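Local coordinates for putative carboxynorspermidine decarboxylase protein (Sinorhizobium meliloti, PDB 3MT1) that probably catalyses the pyridoxal phosphate-dependent decarboxylation of carboxynorspermidine and carboxyspermidine, yielding norspermidine and spermidine, at residues G199-G204 / P231-I236. Sequence-based numbering, arbitrary orientation.
Sequences GIHFTG and PGEASI. With SO4 (sulfate ion), chain D.
Thr203 and Ala234 join the loop 199-204 to the turn and short helix of 231-236, at the C-terminal ends of barrel strands 193-195 and 226-229, a mostly buried contact beside a bound anion. Thr203 has OG1 between its backbone N and carbonyl carbon (chi1 58°), and from there OG1 makes a short 2.5 Å hydrogen bond to Ala234 O. It arrives in the carbonyl plane on a lone pair, at a C=O...OG1 angle of 119°. A valine in its place would probably leave Ala234 O without this donor and the two segments without their direct hydrogen bond. The Ala234 methyl turns toward 199-204, its CB 3.7 Å from Ile200 O and also against Thr203 OG1. Looser contacts lie to each side: Glu233 CG meets the edge of the His201 ring, 4.3 Å from NE2, while Phe202 CZ approaches Pro231 CB obliquely.

Both segments also grip the sulfate. Gly199 N donates to its O3 at 2.9 Å, nearly straight, and Gly232 N reaches the same oxygen at 3.1 Å. Glu233 N donates almost straight to O2 at 2.8 Å. With no side chain at Gly232, the sulfate can sit close over its backbone. Glycine-rich loops at this end of the barrel hold the cofactor phosphate in fold-type III pyridoxal enzymes, so the sulfate, bound also by Tyr324 OH, probably marks that subsite.

Behind the contact, helix 11-28 takes Phe202 on Val24 and Thr203 on Ile21. Phe202 also meets Phe212 of helix 209-223, and Pro231 rests on Ala32 of strand 31-35.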
loop_
_atom_site.group_PDB
_atom_site.type_symbol
_atom_site.label_atom_id
_atom_site.label_comp_id
_atom_site.label_asym_id
_atom_site.label_seq_id
_atom_site.Cartn_x
_atom_site.Cartn_y
_atom_site.Cartn_z
ATOM N N GLY B 199 -12.951 12.503 -12.164
ATOM C CA GLY B 199 -13.930 12.524 -11.099
ATOM C C GLY B 199 -15.346 12.658 -11.603
ATOM O O GLY B 199 -16.264 12.787 -10.792
ATOM N N ILE B 200 -15.533 12.639 -12.927
ATOM C CA ILE B 200 -16.880 12.805 -13.526
ATOM C C ILE B 200 -17.389 11.471 -14.053
ATOM O O ILE B 200 -16.833 10.944 -15.028
ATOM C CB ILE B 200 -16.921 13.858 -14.734
ATOM C CG1 ILE B 200 -16.070 15.107 -14.464
ATOM C CG2 ILE B 200 -18.391 14.251 -15.093
ATOM C CD1 ILE B 200 -15.649 15.849 -15.753
ATOM N N HIS B 201 -18.462 10.958 -13.460
ATOM C CA HIS B 201 -18.910 9.584 -13.741
ATOM C C HIS B 201 -19.896 9.499 -14.896
ATOM O O HIS B 201 -21.047 9.056 -14.718
ATOM C CB HIS B 201 -19.477 8.936 -12.468
ATOM C CG HIS B 201 -19.150 7.482 -12.335
ATOM N ND1 HIS B 201 -20.047 6.481 -12.653
ATOM C CD2 HIS B 201 -18.014 6.858 -11.937
ATOM C CE1 HIS B 201 -19.486 5.305 -12.436
ATOM N NE2 HIS B 201 -18.247 5.507 -12.008
ATOM N N PHE B 202 -19.442 9.931 -16.084
ATOM C CA PHE B 202 -20.304 9.967 -17.266
ATOM C C PHE B 202 -20.525 8.637 -17.979
ATOM O O PHE B 202 -21.371 8.548 -18.865
ATOM C CB PHE B 202 -19.888 11.051 -18.253
ATOM C CG PHE B 202 -18.511 10.890 -18.785
ATOM C CD1 PHE B 202 -18.290 10.177 -19.965
ATOM C CD2 PHE B 202 -17.431 11.458 -18.119
ATOM C CE1 PHE B 202 -17.019 10.027 -20.474
ATOM C CE2 PHE B 202 -16.141 11.304 -18.616
ATOM C CZ PHE B 202 -15.932 10.584 -19.807
ATOM N N THR B 203 -19.774 7.619 -17.584
ATOM C CA THR B 203 -19.958 6.247 -18.062
ATOM C C THR B 203 -20.940 5.440 -17.190
ATOM O O THR B 203 -21.182 4.256 -17.454
ATOM C CB THR B 203 -18.595 5.450 -18.117
ATOM O OG1 THR B 203 -17.984 5.430 -16.817
ATOM C CG2 THR B 203 -17.620 6.058 -19.128
ATOM N N GLY B 204 -21.494 6.052 -16.151
ATOM C CA GLY B 204 -22.464 5.346 -15.338
ATOM C C GLY B 204 -23.728 5.054 -16.128
ATOM O O GLY B 204 -24.075 5.769 -17.082
ATOM N N PRO B 231 -10.678 10.829 -17.688
ATOM C CA PRO B 231 -11.379 9.847 -16.848
ATOM C C PRO B 231 -10.478 8.766 -16.256
ATOM O O PRO B 231 -9.855 8.000 -16.997
ATOM C CB PRO B 231 -12.334 9.193 -17.837
ATOM C CG PRO B 231 -11.626 9.381 -19.222
ATOM C CD PRO B 231 -11.066 10.748 -19.115
ATOM N N GLY B 232 -10.446 8.671 -14.928
ATOM C CA GLY B 232 -9.832 7.520 -14.255
ATOM C C GLY B 232 -10.869 6.439 -14.001
ATOM O O GLY B 232 -11.128 5.558 -14.836
ATOM N N GLU B 233 -11.505 6.537 -12.849
ATOM C CA GLU B 233 -12.595 5.643 -12.464
ATOM C C GLU B 233 -13.629 5.412 -13.554
ATOM O O GLU B 233 -14.112 4.286 -13.734
ATOM C CB GLU B 233 -13.265 6.164 -11.203
ATOM C CG GLU B 233 -14.204 5.134 -10.555
ATOM C CD GLU B 233 -13.474 3.932 -9.879
ATOM O OE1 GLU B 233 -12.362 4.117 -9.311
ATOM O OE2 GLU B 233 -14.048 2.805 -9.922
ATOM N N ALA B 234 -13.988 6.445 -14.296
ATOM C CA ALA B 234 -15.049 6.248 -15.275
ATOM C C ALA B 234 -14.678 5.310 -16.459
ATOM O O ALA B 234 -15.553 4.745 -17.128
ATOM C CB ALA B 234 -15.584 7.577 -15.758
ATOM N N SER B 235 -13.389 5.136 -16.721
ATOM C CA SER B 235 -12.956 4.200 -17.755
ATOM C C SER B 235 -13.179 2.742 -17.371
ATOM O O SER B 235 -13.402 1.881 -18.229
ATOM C CB SER B 235 -11.463 4.391 -18.010
ATOM O OG SER B 235 -11.216 5.744 -18.309
ATOM N N ILE B 236 -13.130 2.485 -16.073
ATOM C CA ILE B 236 -12.836 1.169 -15.589
ATOM C C ILE B 236 -13.938 0.635 -14.660
ATOM O O ILE B 236 -13.871 -0.501 -14.180
ATOM C CB ILE B 236 -11.427 1.220 -14.965
ATOM C CG1 ILE B 236 -10.580 0.153 -15.563
ATOM C CG2 ILE B 236 -11.368 1.329 -13.418
ATOM C CD1 ILE B 236 -9.978 0.616 -16.839
HETATM S S SO4 D . -10.771 9.804 -11.255
HETATM O O1 SO4 D . -11.557 10.323 -10.145
HETATM O O2 SO4 D . -10.493 8.390 -11.076
HETATM O O3 SO4 D . -11.616 9.997 -12.439
HETATM O O4 SO4 D . -9.522 10.558 -11.428
#